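AAA ATPase, central region (Enterococcus faecium, PDB 2R9G) probably acts in genome maintenance at stalled replication forks as an MgsA-type AAA+ ATPase, of which this is the C-terminal, tetrameric part. Local coordinates at residues C[20-25]-C[53-58]; C[66-71]-C[96-101]; C[104-109]-C[171-176]; C[127-132]-C[159-164]. All coordinates share one frame; numbering follows the deposited sequence.

Contact 1 of 4, residues C[20-25]-C[53-58]; sequences AFQKSI and LMVIGY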
# COMPACT_ATOMS: atom_id res chain seq x y z
N ALA C 20 -23.99 -9.32 -11.30
CA ALA C 20 -23.72 -10.65 -10.74
C ALA C 20 -22.30 -10.81 -10.19
O ALA C 20 -22.08 -11.51 -9.21
CB ALA C 20 -24.00 -11.72 -11.77
N PHE C 21 -21.34 -10.15 -10.84
CA PHE C 21 -19.95 -10.03 -10.38
C PHE C 21 -19.85 -9.37 -8.99
O PHE C 21 -19.24 -9.93 -8.09
CB PHE C 21 -19.14 -9.26 -11.44
CG PHE C 21 -17.67 -9.07 -11.12
CD1 PHE C 21 -16.85 -10.14 -10.82
CD2 PHE C 21 -17.11 -7.80 -11.18
CE1 PHE C 21 -15.50 -9.95 -10.56
CE2 PHE C 21 -15.75 -7.59 -10.92
CZ PHE C 21 -14.95 -8.68 -10.60
N GLN C 22 -20.45 -8.18 -8.83
CA GLN C 22 -20.47 -7.49 -7.53
C GLN C 22 -21.17 -8.31 -6.43
O GLN C 22 -20.67 -8.41 -5.30
CB GLN C 22 -21.06 -6.07 -7.65
CG GLN C 22 -21.40 -5.42 -6.29
CD GLN C 22 -21.20 -3.91 -6.23
OE1 GLN C 22 -21.28 -3.21 -7.24
NE2 GLN C 22 -20.96 -3.41 -5.03
N LYS C 23 -22.31 -8.90 -6.79
CA LYS C 23 -23.11 -9.68 -5.84
C LYS C 23 -22.42 -10.97 -5.41
O LYS C 23 -22.52 -11.37 -4.24
CB LYS C 23 -24.51 -9.95 -6.42
CG LYS C 23 -25.37 -8.68 -6.52
CD LYS C 23 -26.63 -8.91 -7.34
CE LYS C 23 -27.62 -7.76 -7.19
NZ LYS C 23 -27.17 -6.52 -7.88
N SER C 24 -21.69 -11.61 -6.33
CA SER C 24 -20.88 -12.80 -6.01
C SER C 24 -19.74 -12.51 -5.03
O SER C 24 -19.54 -13.27 -4.08
CB SER C 24 -20.28 -13.44 -7.28
OG SER C 24 -21.28 -13.91 -8.17
N ILE C 25 -19.01 -11.42 -5.25
CA ILE C 25 -17.90 -11.05 -4.36
C ILE C 25 -18.43 -10.65 -2.99
O ILE C 25 -17.98 -11.18 -1.97
CB ILE C 25 -16.98 -9.93 -4.95
CG1 ILE C 25 -16.38 -10.38 -6.28
CG2 ILE C 25 -15.87 -9.61 -3.97
CD1 ILE C 25 -15.47 -9.38 -6.96
N LEU C 53 -14.34 -3.28 -9.73
CA LEU C 53 -13.55 -3.92 -8.67
C LEU C 53 -13.19 -2.97 -7.52
O LEU C 53 -13.26 -3.37 -6.36
CB LEU C 53 -12.28 -4.58 -9.24
CG LEU C 53 -11.85 -5.88 -8.55
CD1 LEU C 53 -13.03 -6.66 -8.01
CD2 LEU C 53 -11.10 -6.73 -9.53
N MET C 54 -12.83 -1.72 -7.83
CA MET C 54 -12.57 -0.71 -6.80
C MET C 54 -13.83 -0.35 -5.99
O MET C 54 -13.74 -0.18 -4.78
CB MET C 54 -11.92 0.56 -7.37
CG MET C 54 -10.47 0.37 -7.83
SD MET C 54 -9.66 1.83 -8.53
CE MET C 54 -10.56 2.09 -10.05
N VAL C 55 -14.98 -0.27 -6.66
CA VAL C 55 -16.27 -0.05 -5.99
C VAL C 55 -16.57 -1.17 -5.00
O VAL C 55 -16.90 -0.91 -3.85
CB VAL C 55 -17.46 0.12 -6.98
CG1 VAL C 55 -18.81 0.09 -6.25
CG2 VAL C 55 -17.33 1.40 -7.76
N ILE C 56 -16.44 -2.42 -5.46
CA ILE C 56 -16.75 -3.60 -4.64
C ILE C 56 -15.90 -3.64 -3.37
O ILE C 56 -16.44 -3.75 -2.27
CB ILE C 56 -16.60 -4.93 -5.44
CG1 ILE C 56 -17.62 -4.99 -6.58
CG2 ILE C 56 -16.81 -6.12 -4.53
CD1 ILE C 56 -17.20 -5.92 -7.72
N GLY C 57 -14.58 -3.50 -3.52
CA GLY C 57 -13.65 -3.55 -2.40
C GLY C 57 -13.95 -2.52 -1.34
O GLY C 57 -13.90 -2.80 -0.15
N TYR C 58 -14.29 -1.32 -1.78
CA TYR C 58 -14.60 -0.24 -0.86
C TYR C 58 -16.04 -0.22 -0.36
O TYR C 58 -16.31 0.30 0.72
CB TYR C 58 -14.26 1.11 -1.48
CG TYR C 58 -12.78 1.43 -1.54
CD1 TYR C 58 -12.06 1.72 -0.38
CD2 TYR C 58 -12.11 1.49 -2.76
CE1 TYR C 58 -10.70 2.05 -0.44
CE2 TYR C 58 -10.76 1.80 -2.83
CZ TYR C 58 -10.06 2.08 -1.67
OH TYR C 58 -8.73 2.40 -1.76
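Ile-56 meets Phe-21, Gln-22 and Ile-25, which line the side of helix 14-26 that faces helix 46-61. The two short segments run in nearly the same direction, their axes inclined at 30° and 10.2 Å apart. The apolar contacts divide by branch. Ile-56 CD1 makes the closest approach, 3.6 Å from Gln-22 CA in the backbone of the opposite helix, and reaches Phe-21 CE2 at 3.9 Å. Its CG2, anti to the backbone N with CG1 beside that nitrogen (chi1 -64°), turns instead to Ile-25 and lies 3.7 Å from Ile-25 CG2. One turn earlier, Leu-53 adds a single methyl: Leu-53 CD1 stands 3.8 Å from Phe-21 CZ, and Ile-25 CD1 approaches the same methyl. Phe-21 and Ile-25 each cross both Leu-53 and Ile-56 at about a right angle, so the contacts are made by ends and branches.

The second kind of contact is of a polar chain used for its carbons. Gln-22 slides past Ile-56 in the opposite direction, and Gln-22 CB and CD both lie 3.8 Å from Ile-56 CG1. The bend at chi2 (146°) sets the course of CD, while the amide nitrogen is held by Asp-60 further along helix 46-61.

Helix 88-100 covers the apolar end, with Val-95 on Phe-21, Leu-98 on Ile-25, and Leu-91 and Val-94 on Leu-53. The chemistry implies an oily interior seam of a helical bundle, joined by van der Waals packing and edged on the Gln-22 side by a polar tether.

Contact 2 of 4, residues C[66-71]-C[96-101]; sequences PAAAAR and VDLCLS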
# COMPACT_ATOMS: atom_id res chain seq x y z
N PRO C 66 -9.37 -2.98 5.27
CA PRO C 66 -8.90 -1.77 4.59
C PRO C 66 -7.67 -1.96 3.70
O PRO C 66 -7.60 -1.33 2.64
CB PRO C 66 -8.56 -0.82 5.75
CG PRO C 66 -9.37 -1.27 6.84
CD PRO C 66 -9.45 -2.77 6.72
N ALA C 67 -6.72 -2.80 4.12
CA ALA C 67 -5.54 -3.11 3.30
C ALA C 67 -5.91 -3.77 1.98
O ALA C 67 -5.40 -3.38 0.94
CB ALA C 67 -4.55 -3.97 4.07
N ALA C 68 -6.81 -4.76 2.03
CA ALA C 68 -7.27 -5.44 0.83
C ALA C 68 -8.05 -4.53 -0.10
O ALA C 68 -7.95 -4.66 -1.32
CB ALA C 68 -8.11 -6.64 1.18
N ALA C 69 -8.82 -3.61 0.48
CA ALA C 69 -9.58 -2.64 -0.30
C ALA C 69 -8.60 -1.70 -0.98
O ALA C 69 -8.78 -1.35 -2.15
CB ALA C 69 -10.58 -1.87 0.59
N ALA C 70 -7.56 -1.31 -0.25
CA ALA C 70 -6.49 -0.47 -0.80
C ALA C 70 -5.71 -1.19 -1.90
O ALA C 70 -5.29 -0.56 -2.87
CB ALA C 70 -5.56 0.01 0.29
N ARG C 71 -5.52 -2.51 -1.74
CA ARG C 71 -4.76 -3.34 -2.69
C ARG C 71 -5.42 -3.50 -4.07
O ARG C 71 -4.76 -3.93 -5.02
CB ARG C 71 -4.45 -4.71 -2.10
CG ARG C 71 -3.31 -4.70 -1.10
CD ARG C 71 -2.75 -6.10 -0.85
NE ARG C 71 -3.73 -7.02 -0.28
CZ ARG C 71 -3.96 -7.15 1.02
NH1 ARG C 71 -3.29 -6.41 1.89
NH2 ARG C 71 -4.86 -8.02 1.45
N VAL C 96 -10.36 -13.07 -5.36
CA VAL C 96 -10.32 -14.13 -4.35
C VAL C 96 -10.16 -13.55 -2.94
O VAL C 96 -10.93 -13.90 -2.04
CB VAL C 96 -9.23 -15.17 -4.66
CG1 VAL C 96 -9.21 -16.23 -3.60
CG2 VAL C 96 -9.50 -15.83 -6.01
N ASP C 97 -9.19 -12.65 -2.79
CA ASP C 97 -8.94 -11.93 -1.54
C ASP C 97 -10.19 -11.19 -1.05
O ASP C 97 -10.52 -11.29 0.12
CB ASP C 97 -7.76 -10.95 -1.73
CG ASP C 97 -7.33 -10.25 -0.43
OD1 ASP C 97 -7.73 -10.67 0.68
OD2 ASP C 97 -6.57 -9.26 -0.52
N LEU C 98 -10.86 -10.46 -1.95
CA LEU C 98 -12.07 -9.71 -1.58
C LEU C 98 -13.22 -10.63 -1.17
O LEU C 98 -13.88 -10.37 -0.17
CB LEU C 98 -12.51 -8.80 -2.72
CG LEU C 98 -11.70 -7.54 -3.07
CD1 LEU C 98 -12.41 -6.77 -4.20
CD2 LEU C 98 -11.43 -6.65 -1.84
N CYS C 99 -13.45 -11.69 -1.95
CA CYS C 99 -14.46 -12.72 -1.64
C CYS C 99 -14.31 -13.32 -0.25
O CYS C 99 -15.30 -13.62 0.40
CB CYS C 99 -14.41 -13.89 -2.65
SG CYS C 99 -14.97 -13.49 -4.31
N LEU C 100 -13.07 -13.50 0.20
CA LEU C 100 -12.84 -14.28 1.41
C LEU C 100 -12.51 -13.44 2.66
O LEU C 100 -12.46 -13.97 3.77
CB LEU C 100 -11.81 -15.39 1.15
CG LEU C 100 -12.28 -16.49 0.19
CD1 LEU C 100 -11.16 -17.47 -0.19
CD2 LEU C 100 -13.50 -17.24 0.74
N SER C 101 -12.32 -12.14 2.46
CA SER C 101 -12.08 -11.18 3.54
C SER C 101 -13.38 -10.84 4.26
O SER C 101 -14.46 -11.06 3.70
CB SER C 101 -11.45 -9.91 2.98
OG SER C 101 -10.10 -10.16 2.62
O HOH W 1 -7.42 -7.01 -2.66
O HOH W 2 -4.88 -8.06 -2.72
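Arg-71 and Asp-97 are brought together by two torsions: in Asp-97 CG lies anti to the backbone N (chi1 -174°), and the arginine chain bends at chi3, which swings NE round. Arg-71 NH2 donates to Asp-97 OD2 over 2.9 Å in a nearly straight salt-bridge bond, 166° at the hydrogen, received on the syn lone pair of OD2. Guanidinium and carboxylate are nearly coplanar. The link is single, but water 2 widens it, accepting from Arg-71 NE at 2.9 Å and donating to Asp-97 OD2. A further water ties the same oxygen to Ala-68 O. One face of the guanidinium lies against its own helix, at Ala-67 C and Ala-68 CA.

Beside the salt bridge the packing is small: Ala-68 CB sits 3.5 Å from Asp-97 OD2, and Leu-98 CD2 comes within 4.0 Å of Ala-68 O. Asp-97 OD1 is taken by Tyr-181 OH of the third subunit, so both oxygens are engaged, and the charge of Arg-71 probably favours the ionised carboxylate.

Helices 66-82 and 88-100 run roughly antiparallel here, 150° between segment directions, an arrangement typical of an up-and-down pair in an all-helical bundle.

Contact 3 of 4, residues C[104-109]-C[171-176]; sequences SNSAYM and QYYQPK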
# COMPACT_ATOMS: atom_id res chain seq x y z
N SER C 104 -17.79 -5.49 5.16
CA SER C 104 -18.39 -4.38 5.88
C SER C 104 -18.87 -3.30 4.92
O SER C 104 -18.10 -2.83 4.06
CB SER C 104 -17.40 -3.78 6.87
OG SER C 104 -17.99 -2.68 7.53
N ASN C 105 -20.13 -2.92 5.07
CA ASN C 105 -20.68 -1.80 4.33
C ASN C 105 -20.93 -0.59 5.23
O ASN C 105 -21.50 0.41 4.79
CB ASN C 105 -21.95 -2.22 3.57
CG ASN C 105 -23.13 -2.55 4.50
OD1 ASN C 105 -22.97 -2.82 5.70
ND2 ASN C 105 -24.33 -2.56 3.93
N SER C 106 -20.49 -0.69 6.49
CA SER C 106 -20.81 0.28 7.55
C SER C 106 -20.47 1.73 7.20
O SER C 106 -21.28 2.61 7.42
CB SER C 106 -20.15 -0.10 8.87
OG SER C 106 -18.74 -0.11 8.75
N ALA C 107 -19.29 1.96 6.63
CA ALA C 107 -18.89 3.33 6.27
C ALA C 107 -19.67 3.90 5.09
O ALA C 107 -19.94 5.10 5.04
CB ALA C 107 -17.41 3.40 6.00
N TYR C 108 -20.00 3.03 4.14
CA TYR C 108 -20.82 3.36 2.98
C TYR C 108 -22.24 3.74 3.41
O TYR C 108 -22.79 4.75 2.95
CB TYR C 108 -20.80 2.16 2.01
CG TYR C 108 -21.92 2.06 1.00
CD1 TYR C 108 -22.11 3.04 0.03
CD2 TYR C 108 -22.76 0.94 0.98
CE1 TYR C 108 -23.13 2.94 -0.91
CE2 TYR C 108 -23.78 0.82 0.03
CZ TYR C 108 -23.96 1.83 -0.91
OH TYR C 108 -24.96 1.74 -1.85
N MET C 109 -22.80 2.95 4.32
CA MET C 109 -24.13 3.23 4.86
C MET C 109 -24.18 4.45 5.77
O MET C 109 -25.17 5.20 5.74
CB MET C 109 -24.72 1.99 5.54
CG MET C 109 -24.85 0.78 4.60
SD MET C 109 -26.39 0.63 3.67
CE MET C 109 -26.25 1.88 2.41
N GLN C 171 -26.47 9.91 14.76
CA GLN C 171 -25.54 8.80 14.79
C GLN C 171 -25.65 8.05 13.47
O GLN C 171 -26.63 7.35 13.22
CB GLN C 171 -25.84 7.87 15.98
CG GLN C 171 -24.87 6.70 16.12
CD GLN C 171 -25.09 5.89 17.38
OE1 GLN C 171 -25.62 6.38 18.38
NE2 GLN C 171 -24.66 4.63 17.35
N TYR C 172 -24.63 8.22 12.64
CA TYR C 172 -24.60 7.61 11.31
C TYR C 172 -23.85 6.28 11.30
O TYR C 172 -24.26 5.35 10.60
CB TYR C 172 -23.97 8.56 10.31
CG TYR C 172 -24.64 9.91 10.24
CD1 TYR C 172 -26.02 10.01 10.02
CD2 TYR C 172 -23.91 11.09 10.38
CE1 TYR C 172 -26.64 11.24 9.96
CE2 TYR C 172 -24.52 12.33 10.31
CZ TYR C 172 -25.89 12.40 10.10
OH TYR C 172 -26.51 13.62 10.03
N TYR C 173 -22.77 6.21 12.06
CA TYR C 173 -21.88 5.07 12.02
C TYR C 173 -22.22 4.04 13.08
O TYR C 173 -22.18 4.32 14.28
CB TYR C 173 -20.42 5.52 12.13
CG TYR C 173 -19.42 4.37 12.11
CD1 TYR C 173 -19.33 3.53 11.00
CD2 TYR C 173 -18.59 4.13 13.19
CE1 TYR C 173 -18.43 2.47 10.98
CE2 TYR C 173 -17.68 3.07 13.18
CZ TYR C 173 -17.61 2.25 12.07
OH TYR C 173 -16.72 1.20 12.04
N GLN C 174 -22.59 2.86 12.61
CA GLN C 174 -22.74 1.72 13.50
C GLN C 174 -21.69 0.68 13.12
O GLN C 174 -21.81 0.00 12.09
CB GLN C 174 -24.17 1.16 13.51
CG GLN C 174 -25.07 1.66 12.38
CD GLN C 174 -26.52 1.81 12.81
OE1 GLN C 174 -27.43 1.32 12.13
NE2 GLN C 174 -26.75 2.48 13.93
N PRO C 175 -20.63 0.58 13.95
CA PRO C 175 -19.50 -0.30 13.70
C PRO C 175 -19.87 -1.77 13.68
O PRO C 175 -20.83 -2.18 14.34
CB PRO C 175 -18.58 -0.01 14.89
CG PRO C 175 -19.43 0.59 15.92
CD PRO C 175 -20.47 1.35 15.19
N LYS C 176 -19.13 -2.53 12.90
CA LYS C 176 -19.37 -3.96 12.78
C LYS C 176 -18.16 -4.71 13.32
O LYS C 176 -17.11 -4.12 13.56
CB LYS C 176 -19.68 -4.32 11.33
CG LYS C 176 -21.00 -3.73 10.85
CD LYS C 176 -21.49 -4.42 9.60
CE LYS C 176 -23.00 -4.29 9.45
NZ LYS C 176 -23.53 -5.32 8.51
O HOH W 3 -22.87 2.41 9.72
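Ser-106 comes to the rim of the Tyr-173 ring, its OG 3.4 Å from Tyr-173 CE1 and near the ring plane, while one face of the same ring has Pro-175 N over its centre, 3.8 Å above it. The tyrosine thus folds back on its own chain and offers its edge to the other segment. Tyr-189 of helix 180-195 packs edge-to-face with it too. The place is the first turn of helix 106-119, with Asn-105 at the N-cap position, against the irregular chain that leads into helix 180-195 of this MgsA-type C-terminal domain.

Ser-106 is the central side chain. With chi1 at 62° its OG stands between the backbone N and the carbonyl carbon, next to the tyrosine, while Ser-106 CB rests 3.6 Å from Gln-174 O. The hydroxyls of Ser-104, Ser-106 and Tyr-173 all bond to the carboxylate of Glu-182, which therefore gathers both segments round one acid.

Lys-176 closes the other end with an extended chain that crosses Asn-105 obliquely. Its CG lies 4.2 Å from Ser-106 CB, and its NZ is 3.8 Å from Asn-105 OD1, a loose approach. Asn-105 makes no capping bond with its side chain. Its ND2 bonds to Tyr-149 OH of the third subunit.

Backbone to backbone, a water bridges the two segments: water 3 accepts from Gln-174 N at 2.9 Å, donates to Ser-106 O at 2.8 Å, and makes a weak bond to Tyr-172 O.

Contact 4 of 4, residues C[127-132]-C[159-164]; sequences PDHLRD and NQQYLP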
# COMPACT_ATOMS: atom_id res chain seq x y z
N PRO C 127 -20.59 25.17 13.21
CA PRO C 127 -20.40 25.87 14.48
C PRO C 127 -19.21 26.82 14.41
O PRO C 127 -18.18 26.48 13.82
CB PRO C 127 -20.12 24.74 15.47
CG PRO C 127 -20.82 23.57 14.89
CD PRO C 127 -20.63 23.71 13.41
N ASP C 128 -19.36 28.00 15.01
CA ASP C 128 -18.43 29.12 14.83
C ASP C 128 -16.97 28.81 15.17
O ASP C 128 -16.06 29.35 14.54
CB ASP C 128 -18.92 30.35 15.61
CG ASP C 128 -20.19 30.93 15.02
OD1 ASP C 128 -20.12 31.55 13.93
OD2 ASP C 128 -21.27 30.77 15.63
N HIS C 129 -16.76 27.92 16.14
CA HIS C 129 -15.41 27.50 16.52
C HIS C 129 -14.76 26.52 15.53
O HIS C 129 -13.57 26.22 15.65
CB HIS C 129 -15.40 26.92 17.94
CG HIS C 129 -16.20 25.66 18.08
ND1 HIS C 129 -17.57 25.66 18.24
CD2 HIS C 129 -15.82 24.36 18.11
CE1 HIS C 129 -18.00 24.42 18.35
NE2 HIS C 129 -16.96 23.61 18.28
N LEU C 130 -15.54 26.02 14.56
CA LEU C 130 -15.01 25.12 13.54
C LEU C 130 -14.70 25.83 12.22
O LEU C 130 -14.13 25.21 11.31
CB LEU C 130 -15.97 23.97 13.27
CG LEU C 130 -16.29 22.99 14.40
CD1 LEU C 130 -17.12 21.89 13.83
CD2 LEU C 130 -15.03 22.44 15.07
N ARG C 131 -15.07 27.10 12.14
CA ARG C 131 -14.88 27.90 10.93
C ARG C 131 -13.41 28.27 10.74
O ARG C 131 -12.64 28.29 11.70
CB ARG C 131 -15.74 29.17 10.99
CG ARG C 131 -17.24 28.91 10.98
CD ARG C 131 -18.03 30.21 11.00
NE ARG C 131 -19.43 29.96 11.33
CZ ARG C 131 -20.40 29.78 10.43
NH1 ARG C 131 -20.13 29.83 9.13
NH2 ARG C 131 -21.64 29.55 10.83
N ASP C 132 -13.05 28.55 9.49
CA ASP C 132 -11.67 28.89 9.13
C ASP C 132 -11.29 30.23 9.74
O ASP C 132 -11.89 31.26 9.43
CB ASP C 132 -11.51 28.91 7.61
CG ASP C 132 -10.05 28.79 7.16
OD1 ASP C 132 -9.18 28.47 8.00
OD2 ASP C 132 -9.77 29.02 5.97
N ASN C 159 -12.90 16.52 24.40
CA ASN C 159 -14.36 16.62 24.39
C ASN C 159 -14.76 17.96 23.78
O ASN C 159 -14.60 19.01 24.41
CB ASN C 159 -14.92 16.48 25.81
CG ASN C 159 -16.44 16.28 25.84
OD1 ASN C 159 -17.17 16.70 24.94
ND2 ASN C 159 -16.92 15.65 26.90
N GLN C 160 -15.26 17.91 22.55
CA GLN C 160 -15.59 19.10 21.78
C GLN C 160 -16.75 18.78 20.84
O GLN C 160 -16.86 17.65 20.35
CB GLN C 160 -14.36 19.57 20.98
CG GLN C 160 -14.51 20.91 20.26
CD GLN C 160 -13.20 21.48 19.78
OE1 GLN C 160 -13.09 22.68 19.50
NE2 GLN C 160 -12.18 20.63 19.68
N GLN C 161 -17.62 19.77 20.61
CA GLN C 161 -18.73 19.63 19.67
C GLN C 161 -18.25 19.87 18.24
O GLN C 161 -17.69 20.93 17.94
CB GLN C 161 -19.86 20.60 20.02
CG GLN C 161 -21.17 20.36 19.27
CD GLN C 161 -21.94 21.64 18.97
OE1 GLN C 161 -21.42 22.75 19.16
NE2 GLN C 161 -23.17 21.50 18.51
N TYR C 162 -18.48 18.89 17.37
CA TYR C 162 -18.14 19.02 15.95
C TYR C 162 -19.39 18.99 15.06
O TYR C 162 -19.43 19.63 14.00
CB TYR C 162 -17.14 17.94 15.51
CG TYR C 162 -15.82 17.96 16.23
CD1 TYR C 162 -14.83 18.87 15.89
CD2 TYR C 162 -15.56 17.05 17.26
CE1 TYR C 162 -13.62 18.89 16.56
CE2 TYR C 162 -14.35 17.06 17.94
CZ TYR C 162 -13.38 17.98 17.58
OH TYR C 162 -12.18 18.00 18.24
N LEU C 163 -20.40 18.24 15.48
CA LEU C 163 -21.69 18.22 14.79
C LEU C 163 -22.40 19.57 14.96
O LEU C 163 -22.37 20.14 16.06
CB LEU C 163 -22.57 17.10 15.33
CG LEU C 163 -22.35 15.67 14.82
CD1 LEU C 163 -22.94 14.68 15.82
CD2 LEU C 163 -22.96 15.48 13.43
N PRO C 164 -23.03 20.07 13.88
CA PRO C 164 -23.89 21.26 13.94
C PRO C 164 -25.02 21.11 14.96
O PRO C 164 -25.42 19.98 15.26
CB PRO C 164 -24.48 21.34 12.53
CG PRO C 164 -23.50 20.64 11.68
CD PRO C 164 -22.96 19.52 12.51
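Between helix 106-119 and helix 180-195 runs a long chain without regular structure, and here two pieces of it meet through His-129, Leu-130 and Pro-127 against Gln-160 to Pro-164. The bond that joins them is from the imidazole: His-129 NE2 donates to Gln-161 O at 2.8 Å, with 155° at the hydrogen. The donor lies in the carbonyl plane and the acceptor almost in the ring plane, so the ring's rotation is well defined. With chi1 at 64°, His-129 CG takes the crowded position between the backbone N and the carbonyl carbon, from where the ring reaches Gln-161 O.

Gln-160 comes tip to tip with the same ring, OE1 3.5 Å from His-129 CD2 and the amide only 12° off the ring plane; its NE2 bonds to Gln-148 O.

The histidine is carried by a type I beta turn, Pro-127 to Leu-130, closed by Leu-130 N to Pro-127 O at 2.8 Å. Pro-127 and Leu-130, the two ends of the turn, make the apolar contacts. Leu-130 splits its methyls: CD1 presses on the backbone at Tyr-162 O, a tight 3.2 Å, while CD2 lies 3.7 Å from Tyr-162 CD1, the two side chains crossing at about a right angle. At the other end of the turn, Pro-127 CG sits 3.9 Å from Leu-163 O and 4.0 Å from Pro-164 CA.

Tyr-36 of the second subunit packs on Pro-127, Leu-130 and Pro-164, and its hydroxyl bonds to Tyr-162 O, the same oxygen that Leu-130 CD1 touches.

Contacts 1 and 2 belong to one helical bundle, their centres 11 Å apart: Ile-25 CG2 packs on Leu-98 CB at 3.7 Å, and Tyr-58 lies against Ala-69 and Ala-70. The first segment of contact 3 begins just after contact 2 ends; contact 3 has its centre about 18 Å from those of contacts 1 and 2, and fastens the later chain to the start of helix 106-119. Contact 4 falls within the stretch that contact 3 spans, about 23 Å from it between centres, and stands about 37 Å from contact 1, centre to centre, on the opposite side of the chain's centre. Neighbouring subunits bind to all four, so bundle and extended arm alike take part in the tetramer.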